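Local coordinates for mandelate racemase/muconate lactonizing enzyme, C-terminal domain protein (Paracoccus denitrificans, PDB 4DWD) that belongs to the mandelate racemase/muconate lactonizing branch of the enolase superfamily, binds magnesium and may act as a hydro-lyase, at residues L110-P113 with I114-L118; V172-P175 with G176-K180; D362-A365 with S366-E370. All blocks are in the same frame, centred on the assembly; numbering follows the deposited sequence.

Contact 1: L110-P113 with I114-L118; sequences LGQP and IYKLL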
ATOM      1  N   LEU B 110     -41.628  23.040 -17.018  1.00 13.40           N
ATOM      2  CA  LEU B 110     -40.814  24.253 -17.055  1.00 12.74           C
ATOM      3  C   LEU B 110     -40.566  24.749 -18.478  1.00 12.79           C
ATOM      4  O   LEU B 110     -39.898  25.764 -18.669  1.00 14.68           O
ATOM      5  CB  LEU B 110     -39.478  24.018 -16.325  1.00 13.29           C
ATOM      6  CG  LEU B 110     -39.563  23.625 -14.842  1.00 12.78           C
ATOM      7  CD1 LEU B 110     -38.174  23.377 -14.284  1.00 14.62           C
ATOM      8  CD2 LEU B 110     -40.256  24.694 -14.008  1.00 15.38           C
ATOM      9  N   GLY B 111     -41.097  24.024 -19.463  1.00 12.98           N
ATOM     10  CA  GLY B 111     -40.962  24.382 -20.875  1.00 12.33           C
ATOM     11  C   GLY B 111     -39.558  24.320 -21.452  1.00 12.47           C
ATOM     12  O   GLY B 111     -39.202  25.135 -22.305  1.00 14.46           O
ATOM     13  N   GLN B 112     -38.755  23.347 -21.013  1.00 12.35           N
ATOM     14  CA  GLN B 112     -37.355  23.263 -21.433  1.00 12.33           C
ATOM     15  C   GLN B 112     -36.967  21.826 -21.716  1.00 11.83           C
ATOM     16  O   GLN B 112     -37.399  20.913 -20.995  1.00 12.00           O
ATOM     17  CB  GLN B 112     -36.422  23.798 -20.339  1.00 12.23           C
ATOM     18  CG  GLN B 112     -36.563  25.290 -20.049  1.00 12.28           C
ATOM     19  CD  GLN B 112     -36.132  26.161 -21.217  1.00 13.87           C
ATOM     20  OE1 GLN B 112     -35.294  25.761 -22.032  1.00 15.77           O
ATOM     21  NE2 GLN B 112     -36.684  27.367 -21.293  1.00 17.23           N
ATOM     22  N   PRO B 113     -36.135  21.611 -22.752  1.00 11.19           N
ATOM     23  CA  PRO B 113     -35.531  20.287 -22.897  1.00 11.86           C
ATOM     24  C   PRO B 113     -34.649  19.980 -21.685  1.00 11.26           C
ATOM     25  O   PRO B 113     -34.073  20.889 -21.087  1.00 11.12           O
ATOM     26  CB  PRO B 113     -34.658  20.428 -24.145  1.00 12.59           C
ATOM     27  CG  PRO B 113     -34.393  21.886 -24.285  1.00 12.44           C
ATOM     28  CD  PRO B 113     -35.599  22.586 -23.718  1.00 11.69           C
ATOM     29  N   ILE B 114     -34.533  18.706 -21.344  1.00 10.61           N
ATOM     30  CA  ILE B 114     -33.761  18.314 -20.171  1.00 10.57           C
ATOM     31  C   ILE B 114     -32.323  18.851 -20.206  1.00 10.64           C
ATOM     32  O   ILE B 114     -31.844  19.346 -19.194  1.00 10.79           O
ATOM     33  CB  ILE B 114     -33.845  16.792 -19.946  1.00 10.15           C
ATOM     34  CG1 ILE B 114     -35.248  16.464 -19.419  1.00 10.68           C
ATOM     35  CG2 ILE B 114     -32.782  16.307 -18.965  1.00 10.67           C
ATOM     36  CD1 ILE B 114     -35.625  15.002 -19.565  1.00 10.87           C
ATOM     37  N   TYR B 115     -31.645  18.823 -21.360  1.00 10.33           N
ATOM     38  CA  TYR B 115     -30.254  19.297 -21.388  1.00 11.03           C
ATOM     39  C   TYR B 115     -30.108  20.778 -21.017  1.00 11.47           C
ATOM     40  O   TYR B 115     -29.075  21.175 -20.477  1.00 12.25           O
ATOM     41  CB  TYR B 115     -29.575  19.010 -22.730  1.00 11.42           C
ATOM     42  CG  TYR B 115     -30.099  19.791 -23.924  1.00 11.93           C
ATOM     43  CD1 TYR B 115     -29.633  21.085 -24.202  1.00 12.42           C
ATOM     44  CD2 TYR B 115     -31.022  19.222 -24.799  1.00 12.70           C
ATOM     45  CE1 TYR B 115     -30.098  21.795 -25.305  1.00 14.24           C
ATOM     46  CE2 TYR B 115     -31.487  19.919 -25.908  1.00 13.05           C
ATOM     47  CZ  TYR B 115     -31.028  21.200 -26.151  1.00 14.41           C
ATOM     48  OH  TYR B 115     -31.505  21.877 -27.250  1.00 17.85           O
ATOM     49  N   LYS B 116     -31.131  21.577 -21.306  1.00 11.10           N
ATOM     50  CA  LYS B 116     -31.113  22.985 -20.908  1.00 11.74           C
ATOM     51  C   LYS B 116     -31.179  23.072 -19.394  1.00 12.37           C
ATOM     52  O   LYS B 116     -30.398  23.800 -18.778  1.00 15.11           O
ATOM     53  CB  LYS B 116     -32.250  23.769 -21.573  1.00 11.64           C
ATOM     54  CG  LYS B 116     -31.965  24.111 -23.028  1.00 13.17           C
ATOM     55  CD  LYS B 116     -31.030  25.305 -23.113  1.00 16.77           C
ATOM     56  CE  LYS B 116     -30.633  25.609 -24.546  1.00 18.83           C
ATOM     57  NZ  LYS B 116     -29.733  26.793 -24.608  1.00 22.90           N
ATOM     58  N   LEU B 117     -32.069  22.280 -18.796  1.00 10.65           N
ATOM     59  CA  LEU B 117     -32.187  22.223 -17.328  1.00 11.65           C
ATOM     60  C   LEU B 117     -30.919  21.717 -16.639  1.00 11.58           C
ATOM     61  O   LEU B 117     -30.622  22.117 -15.516  1.00 12.69           O
ATOM     62  CB  LEU B 117     -33.405  21.399 -16.908  1.00 11.50           C
ATOM     63  CG  LEU B 117     -34.745  21.997 -17.374  1.00 11.20           C
ATOM     64  CD1 LEU B 117     -35.885  21.073 -16.994  1.00 13.26           C
ATOM     65  CD2 LEU B 117     -35.013  23.406 -16.839  1.00 11.89           C
ATOM     66  N   LEU B 118     -30.174  20.853 -17.325  1.00 10.67           N
ATOM     67  CA  LEU B 118     -28.908  20.321 -16.804  1.00 10.95           C
ATOM     68  C   LEU B 118     -27.704  21.240 -16.987  1.00 11.33           C
ATOM     69  O   LEU B 118     -26.579  20.851 -16.677  1.00 12.20           O
ATOM     70  CB  LEU B 118     -28.609  18.967 -17.436  1.00 10.89           C
ATOM     71  CG  LEU B 118     -29.601  17.853 -17.119  1.00 10.69           C
ATOM     72  CD1 LEU B 118     -29.273  16.640 -17.966  1.00 11.21           C
ATOM     73  CD2 LEU B 118     -29.569  17.475 -15.650  1.00 12.93           C
TER
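The tight turn that follows helix 90-110, begun by a Schellman motif, leads into the short helix 114-117, whose N-cap, Pro113, packs against Tyr115 and Lys116. The proline ring sits over one face of the phenol ring, a CH-pi contact in which CG lies 4.1 Å from the centroid of the Tyr115 ring and 24° off its normal. CG is offset toward the rim, and Pro113 CB lies 3.7 Å from Tyr115 CE2. The tyrosine gets there through its first torsion (chi1 68°), which sets CG between the backbone N and the carbonyl carbon and folds the ring back toward the start of the helix. The same proline CG also lies 3.5 Å from Lys116 CG, the two side chains running side by side and pointing the same way.

Backbone geometry accounts for the residue types at both ends of the turn. In the Schellman motif Gly111 takes a positive phi (66°), a conformation easy for a residue without CB. Proline suits the next helix start because its fixed phi fits the cap and it has no N-H to satisfy, while its carbonyl remains an acceptor: Pro113 O takes weak hydrogen bonds from Lys116 N at 3.0 Å and Leu117 N at 3.3 Å.

The branched end of Leu117 turns back toward the preceding turn. Its CD2 meets Gln112 CB at 3.8 Å and Leu110 CD1 at 4.1 Å, so that Leu117 packs on the residues leading into its own helix. Gln112 bends at chi2 and lays its OE1 3.7 Å from Lys116 CB, touching the lysine's aliphatic part. The long lysine chain then leads away to the second subunit, where Lys116 NZ forms salt bridges with Glu67 and Asp70 of that neighbouring chain.

Contact 2: V172-P175 with G176-K180; sequences VDIP and GDIAK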
ATOM      1  N   VAL B 172     -13.700 -19.923 -23.279  1.00 14.99           N
ATOM      2  CA  VAL B 172     -14.254 -20.943 -24.183  1.00 15.82           C
ATOM      3  C   VAL B 172     -13.467 -21.142 -25.477  1.00 15.79           C
ATOM      4  O   VAL B 172     -13.195 -22.276 -25.886  1.00 16.84           O
ATOM      5  CB  VAL B 172     -15.745 -20.645 -24.492  1.00 16.25           C
ATOM      6  CG1 VAL B 172     -16.261 -21.514 -25.634  1.00 16.90           C
ATOM      7  CG2 VAL B 172     -16.580 -20.843 -23.234  1.00 19.38           C
ATOM      8  N   ASP B 173     -13.094 -20.049 -26.129  1.00 15.32           N
ATOM      9  CA  ASP B 173     -12.498 -20.156 -27.456  1.00 14.40           C
ATOM     10  C   ASP B 173     -11.649 -18.931 -27.744  1.00 13.75           C
ATOM     11  O   ASP B 173     -11.930 -18.152 -28.659  1.00 13.78           O
ATOM     12  CB  ASP B 173     -13.586 -20.318 -28.529  1.00 14.95           C
ATOM     13  CG  ASP B 173     -13.011 -20.447 -29.934  1.00 15.63           C
ATOM     14  OD1 ASP B 173     -11.815 -20.808 -30.076  1.00 17.53           O
ATOM     15  OD2 ASP B 173     -13.765 -20.198 -30.901  1.00 17.12           O
ATOM     16  N   ILE B 174     -10.587 -18.777 -26.963  1.00 13.78           N
ATOM     17  CA  ILE B 174      -9.707 -17.610 -27.108  1.00 13.38           C
ATOM     18  C   ILE B 174      -9.101 -17.469 -28.530  1.00 12.79           C
ATOM     19  O   ILE B 174      -9.130 -16.371 -29.094  1.00 12.51           O
ATOM     20  CB  ILE B 174      -8.645 -17.568 -25.988  1.00 12.88           C
ATOM     21  CG1 ILE B 174      -9.305 -17.164 -24.658  1.00 13.24           C
ATOM     22  CG2 ILE B 174      -7.516 -16.605 -26.338  1.00 12.88           C
ATOM     23  CD1 ILE B 174      -8.468 -17.468 -23.428  1.00 12.89           C
ATOM     24  N   PRO B 175      -8.588 -18.570 -29.133  1.00 13.32           N
ATOM     25  CA  PRO B 175      -8.071 -18.435 -30.505  1.00 12.52           C
ATOM     26  C   PRO B 175      -9.134 -17.967 -31.510  1.00 12.28           C
ATOM     27  O   PRO B 175      -8.854 -17.106 -32.351  1.00 12.93           O
ATOM     28  CB  PRO B 175      -7.591 -19.857 -30.842  1.00 14.61           C
ATOM     29  CG  PRO B 175      -7.297 -20.478 -29.523  1.00 16.06           C
ATOM     30  CD  PRO B 175      -8.336 -19.919 -28.590  1.00 14.05           C
ATOM     31  N   GLY B 176     -10.344 -18.506 -31.404  1.00 12.38           N
ATOM     32  CA  GLY B 176     -11.437 -18.116 -32.293  1.00 13.28           C
ATOM     33  C   GLY B 176     -11.856 -16.671 -32.069  1.00 11.71           C
ATOM     34  O   GLY B 176     -12.177 -15.948 -33.014  1.00 11.58           O
ATOM     35  N   ASP B 177     -11.826 -16.238 -30.809  1.00 11.32           N
ATOM     36  CA  ASP B 177     -12.203 -14.866 -30.484  1.00 11.19           C
ATOM     37  C   ASP B 177     -11.217 -13.885 -31.119  1.00 11.00           C
ATOM     38  O   ASP B 177     -11.609 -12.871 -31.701  1.00 10.72           O
ATOM     39  CB  ASP B 177     -12.223 -14.654 -28.963  1.00 11.33           C
ATOM     40  CG  ASP B 177     -13.293 -15.467 -28.260  1.00 12.46           C
ATOM     41  OD1 ASP B 177     -14.174 -16.061 -28.920  1.00 13.67           O
ATOM     42  OD2 ASP B 177     -13.233 -15.504 -27.013  1.00 13.47           O
ATOM     43  N   ILE B 178      -9.932 -14.225 -31.025  1.00 10.44           N
ATOM     44  CA  ILE B 178      -8.884 -13.390 -31.595  1.00 10.11           C
ATOM     45  C   ILE B 178      -9.022 -13.368 -33.118  1.00 10.56           C
ATOM     46  O   ILE B 178      -8.887 -12.306 -33.744  1.00 11.24           O
ATOM     47  CB  ILE B 178      -7.491 -13.869 -31.139  1.00 10.28           C
ATOM     48  CG1 ILE B 178      -7.334 -13.600 -29.634  1.00 10.56           C
ATOM     49  CG2 ILE B 178      -6.378 -13.189 -31.922  1.00 11.79           C
ATOM     50  CD1 ILE B 178      -6.175 -14.322 -28.972  1.00 12.16           C
ATOM     51  N   ALA B 179      -9.303 -14.533 -33.711  1.00 10.29           N
ATOM     52  CA  ALA B 179      -9.526 -14.610 -35.172  1.00 10.41           C
ATOM     53  C   ALA B 179     -10.669 -13.705 -35.643  1.00 10.37           C
ATOM     54  O   ALA B 179     -10.579 -13.070 -36.698  1.00 11.04           O
ATOM     55  CB  ALA B 179      -9.738 -16.055 -35.624  1.00 10.63           C
ATOM     56  N   LYS B 180     -11.735 -13.624 -34.846  1.00 10.15           N
ATOM     57  CA  LYS B 180     -12.876 -12.771 -35.174  1.00  9.99           C
ATOM     58  C   LYS B 180     -12.446 -11.310 -35.048  1.00 10.19           C
ATOM     59  O   LYS B 180     -12.752 -10.483 -35.909  1.00 10.61           O
ATOM     60  CB  LYS B 180     -14.052 -13.079 -34.248  1.00  9.69           C
ATOM     61  CG  LYS B 180     -14.714 -14.411 -34.579  1.00 11.10           C
ATOM     62  CD  LYS B 180     -15.636 -14.890 -33.472  1.00 12.37           C
ATOM     63  CE  LYS B 180     -16.338 -16.164 -33.915  1.00 13.54           C
ATOM     64  NZ  LYS B 180     -17.122 -16.757 -32.795  1.00 13.21           N
TER
HETATM   65  O   HOH W   1     -14.955 -17.559 -31.120  1.00 15.46           O
HETATM   66  O   HOH W   2     -14.012 -17.491 -25.449  1.00 18.93           O
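Asp173 reaches over the first turn of helix 174-188 and accepts from Gly176 N through OD1 at 3.0 Å, the donor lying 59° out of the carboxylate plane. With CG anti to its own N (chi1 -179°), the carboxylate swings forward over the glycine, whose bare CA lets Asp173 OD2 come within 3.4 Å. The Asp173 carbonyl is used too, taking the N-H of Asp177 at 2.9 Å. Pro175 suits this first turn, having no N-H to satisfy, and its own carbonyl serves Ala179 N; likewise Ile174 O receives Ile178 N.

Two waters complete the network. One donates to Asp177 OD1, its O 2.8 Å away, and to Asp173 OD2. It accepts from Lys180 NZ, and so mediates between two carboxylates that probably repel and an amine that probably offsets them. Asp177 OD1 also takes a weak hydrogen bond from Trp163 NE1. The other water accepts from Asp173 N and donates to Asp177 OD2, which also bonds Tyr202 OH. Lys180 NZ is shared with the carbonyls of Asn135 and Arg138. This is a side-chain N-cap, here opening the helix of a beta-alpha-beta unit, between strands 158-162 and 194-197, in the enolase-superfamily barrel domain.

Contact 3: D362-A365 with S366-E370; sequences DELA and SRATE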
ATOM      1  N   ASP B 362     -51.823   4.693 -29.348  1.00 22.86           N
ATOM      2  CA  ASP B 362     -52.663   3.571 -29.700  1.00 25.09           C
ATOM      3  C   ASP B 362     -51.843   2.296 -29.859  1.00 21.51           C
ATOM      4  O   ASP B 362     -52.274   1.228 -29.417  1.00 23.36           O
ATOM      5  CB  ASP B 362     -53.502   3.930 -30.924  1.00 30.73           C
ATOM      6  CG  ASP B 362     -54.289   5.223 -30.709  1.00 35.03           C
ATOM      7  OD1 ASP B 362     -55.051   5.308 -29.714  1.00 33.61           O
ATOM      8  OD2 ASP B 362     -54.119   6.169 -31.500  1.00 43.74           O
ATOM      9  N   GLU B 363     -50.646   2.418 -30.436  1.00 19.71           N
ATOM     10  CA  GLU B 363     -49.728   1.290 -30.510  1.00 20.30           C
ATOM     11  C   GLU B 363     -49.341   0.871 -29.101  1.00 19.54           C
ATOM     12  O   GLU B 363     -49.376  -0.314 -28.769  1.00 18.40           O
ATOM     13  CB  GLU B 363     -48.475   1.620 -31.328  1.00 19.80           C
ATOM     14  CG  GLU B 363     -48.659   1.497 -32.837  1.00 20.40           C
ATOM     15  CD  GLU B 363     -48.923   0.073 -33.304  1.00 21.21           C
ATOM     16  OE1 GLU B 363     -48.687  -0.893 -32.550  1.00 20.64           O
ATOM     17  OE2 GLU B 363     -49.378  -0.084 -34.450  1.00 31.46           O
ATOM     18  N   LEU B 364     -48.988   1.847 -28.267  1.00 18.18           N
ATOM     19  CA  LEU B 364     -48.643   1.545 -26.886  1.00 18.94           C
ATOM     20  C   LEU B 364     -49.771   0.782 -26.205  1.00 19.53           C
ATOM     21  O   LEU B 364     -49.540  -0.275 -25.629  1.00 19.49           O
ATOM     22  CB  LEU B 364     -48.363   2.826 -26.111  1.00 19.62           C
ATOM     23  CG  LEU B 364     -48.154   2.525 -24.627  1.00 21.35           C
ATOM     24  CD1 LEU B 364     -46.734   2.041 -24.397  1.00 18.80           C
ATOM     25  CD2 LEU B 364     -48.511   3.720 -23.774  1.00 24.06           C
ATOM     26  N   ALA B 365     -50.983   1.338 -26.265  1.00 20.37           N
ATOM     27  CA  ALA B 365     -52.152   0.721 -25.643  1.00 21.87           C
ATOM     28  C   ALA B 365     -52.312  -0.736 -26.065  1.00 19.80           C
ATOM     29  O   ALA B 365     -52.528  -1.604 -25.216  1.00 23.62           O
ATOM     30  CB  ALA B 365     -53.413   1.522 -25.936  1.00 22.97           C
ATOM     31  N   SER B 366     -52.160  -1.006 -27.361  1.00 19.37           N
ATOM     32  CA  SER B 366     -52.362  -2.351 -27.907  1.00 19.99           C
ATOM     33  C   SER B 366     -51.278  -3.345 -27.502  1.00 20.32           C
ATOM     34  O   SER B 366     -51.486  -4.558 -27.597  1.00 19.83           O
ATOM     35  CB  SER B 366     -52.461  -2.299 -29.432  1.00 22.60           C
ATOM     36  OG  SER B 366     -51.186  -2.095 -30.007  1.00 24.97           O
ATOM     37  N   ARG B 367     -50.129  -2.828 -27.061  1.00 17.38           N
ATOM     38  CA  ARG B 367     -48.954  -3.659 -26.752  1.00 18.59           C
ATOM     39  C   ARG B 367     -48.608  -3.700 -25.263  1.00 17.90           C
ATOM     40  O   ARG B 367     -47.690  -4.426 -24.851  1.00 14.91           O
ATOM     41  CB  ARG B 367     -47.734  -3.173 -27.547  1.00 15.36           C
ATOM     42  CG  ARG B 367     -47.826  -3.433 -29.048  1.00 15.54           C
ATOM     43  CD  ARG B 367     -46.924  -2.478 -29.814  1.00 15.73           C
ATOM     44  NE  ARG B 367     -46.863  -2.808 -31.236  1.00 17.60           N
ATOM     45  CZ  ARG B 367     -45.938  -3.592 -31.789  1.00 16.53           C
ATOM     46  NH1 ARG B 367     -44.981  -4.144 -31.045  1.00 16.17           N
ATOM     47  NH2 ARG B 367     -45.981  -3.839 -33.094  1.00 16.97           N
ATOM     48  N   ALA B 368     -49.344  -2.938 -24.461  1.00 15.80           N
ATOM     49  CA  ALA B 368     -49.001  -2.766 -23.044  1.00 14.59           C
ATOM     50  C   ALA B 368     -49.815  -3.645 -22.110  1.00 15.16           C
ATOM     51  O   ALA B 368     -51.045  -3.750 -22.246  1.00 17.79           O
ATOM     52  CB  ALA B 368     -49.128  -1.305 -22.633  1.00 15.92           C
ATOM     53  N   THR B 369     -49.112  -4.282 -21.177  1.00 14.99           N
ATOM     54  CA  THR B 369     -49.746  -4.967 -20.066  1.00 18.04           C
ATOM     55  C   THR B 369     -49.375  -4.182 -18.821  1.00 17.53           C
ATOM     56  O   THR B 369     -48.191  -3.989 -18.535  1.00 16.69           O
ATOM     57  CB  THR B 369     -49.233  -6.416 -19.948  1.00 17.33           C
ATOM     58  OG1 THR B 369     -49.620  -7.157 -21.114  1.00 18.96           O
ATOM     59  CG2 THR B 369     -49.804  -7.110 -18.713  1.00 21.54           C
ATOM     60  N   GLU B 370     -50.376  -3.713 -18.088  1.00 17.10           N
ATOM     61  CA  GLU B 370     -50.085  -3.044 -16.834  1.00 17.67           C
ATOM     62  C   GLU B 370     -49.730  -4.049 -15.749  1.00 17.10           C
ATOM     63  O   GLU B 370     -50.395  -5.074 -15.588  1.00 18.81           O
ATOM     64  CB  GLU B 370     -51.221  -2.133 -16.369  1.00 20.93           C
ATOM     65  CG  GLU B 370     -50.742  -1.202 -15.255  1.00 20.76           C
ATOM     66  CD  GLU B 370     -51.814  -0.287 -14.698  1.00 25.32           C
ATOM     67  OE1 GLU B 370     -52.974  -0.382 -15.145  1.00 28.36           O
ATOM     68  OE2 GLU B 370     -51.496   0.528 -13.800  1.00 26.44           O
TER
HETATM   69  O   HOH W   3     -48.254  -2.998 -34.575  1.00 30.22           O
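Glu363 and Arg367, four residues apart on helix 361-367, form an i to i+4 salt bridge, and Ser366 ties its hydroxyl to the same last turn, just before the chain passes into strand 368-372. That strand lies beside strand 5-14 in the antiparallel sheet, so the tail of the chain returns to the N-terminal domain.

Ser366 is held twice. Its N-H bonds back to Asp362 O at 3.0 Å in the ordinary helical way, while OG donates to Glu363 O at 2.8 Å. The torsion that places OG between the backbone N and the carbonyl carbon (chi1 75°) aims the hydroxyl back along the helix. A short hydroxyl suits this place, because it adds a donor to Glu363 O, whose bond from Arg367 N is weak; that N-H bonds better to Leu364 O, at 3.0 Å. Ala365 is exposed, and its methyl, which needs no polar partner, suits the surface of the turn.

Glu363 points its CB away from the following residues, but the bend at chi2 brings the carboxylate round beside the extended arginine. The chains lie side by side, with carboxylate and guanidinium planes 56° apart; OE1 sits at the guanidinium edge, close to its plane, and takes Arg367 NE at 3.0 Å with an N-H...O angle of 153°. Arg367 NH1 bonds the carbonyls of Ala14, at the end of strand 5-14, and of Gly16 just beyond it, so the arginine joins helix and N-terminal sheet. On the side facing strand 5-14, Leu364 CG packs on Ala368 CB at 4.4 Å, and both residues also touch Val13. One water closes the polar ring, donating to Glu363 OE1 at 3.0 Å and accepting from Arg367 NH2 at 2.8 Å.

In the fold
The three contacts follow one another along the chain without touching. Contact 1 comes first, at the turn after helix 90-110 in the N-terminal domain; contact 2 opens helix 174-188 of the barrel domain; contact 3 lies near the C-terminus, where helix 361-367 runs into strand 368-372 of the antiparallel sheet. Contacts 1 and 2 are on opposite sides of the chain's centre, their centres 46 Å apart. Contact 3 is nearer to contact 1 (centres 28 Å apart) than to contact 2 (43 Å). The chain thus leaves the N-terminal domain, builds the barrel and comes back to the first sheet, while contact 1 alone borders a neighbouring subunit.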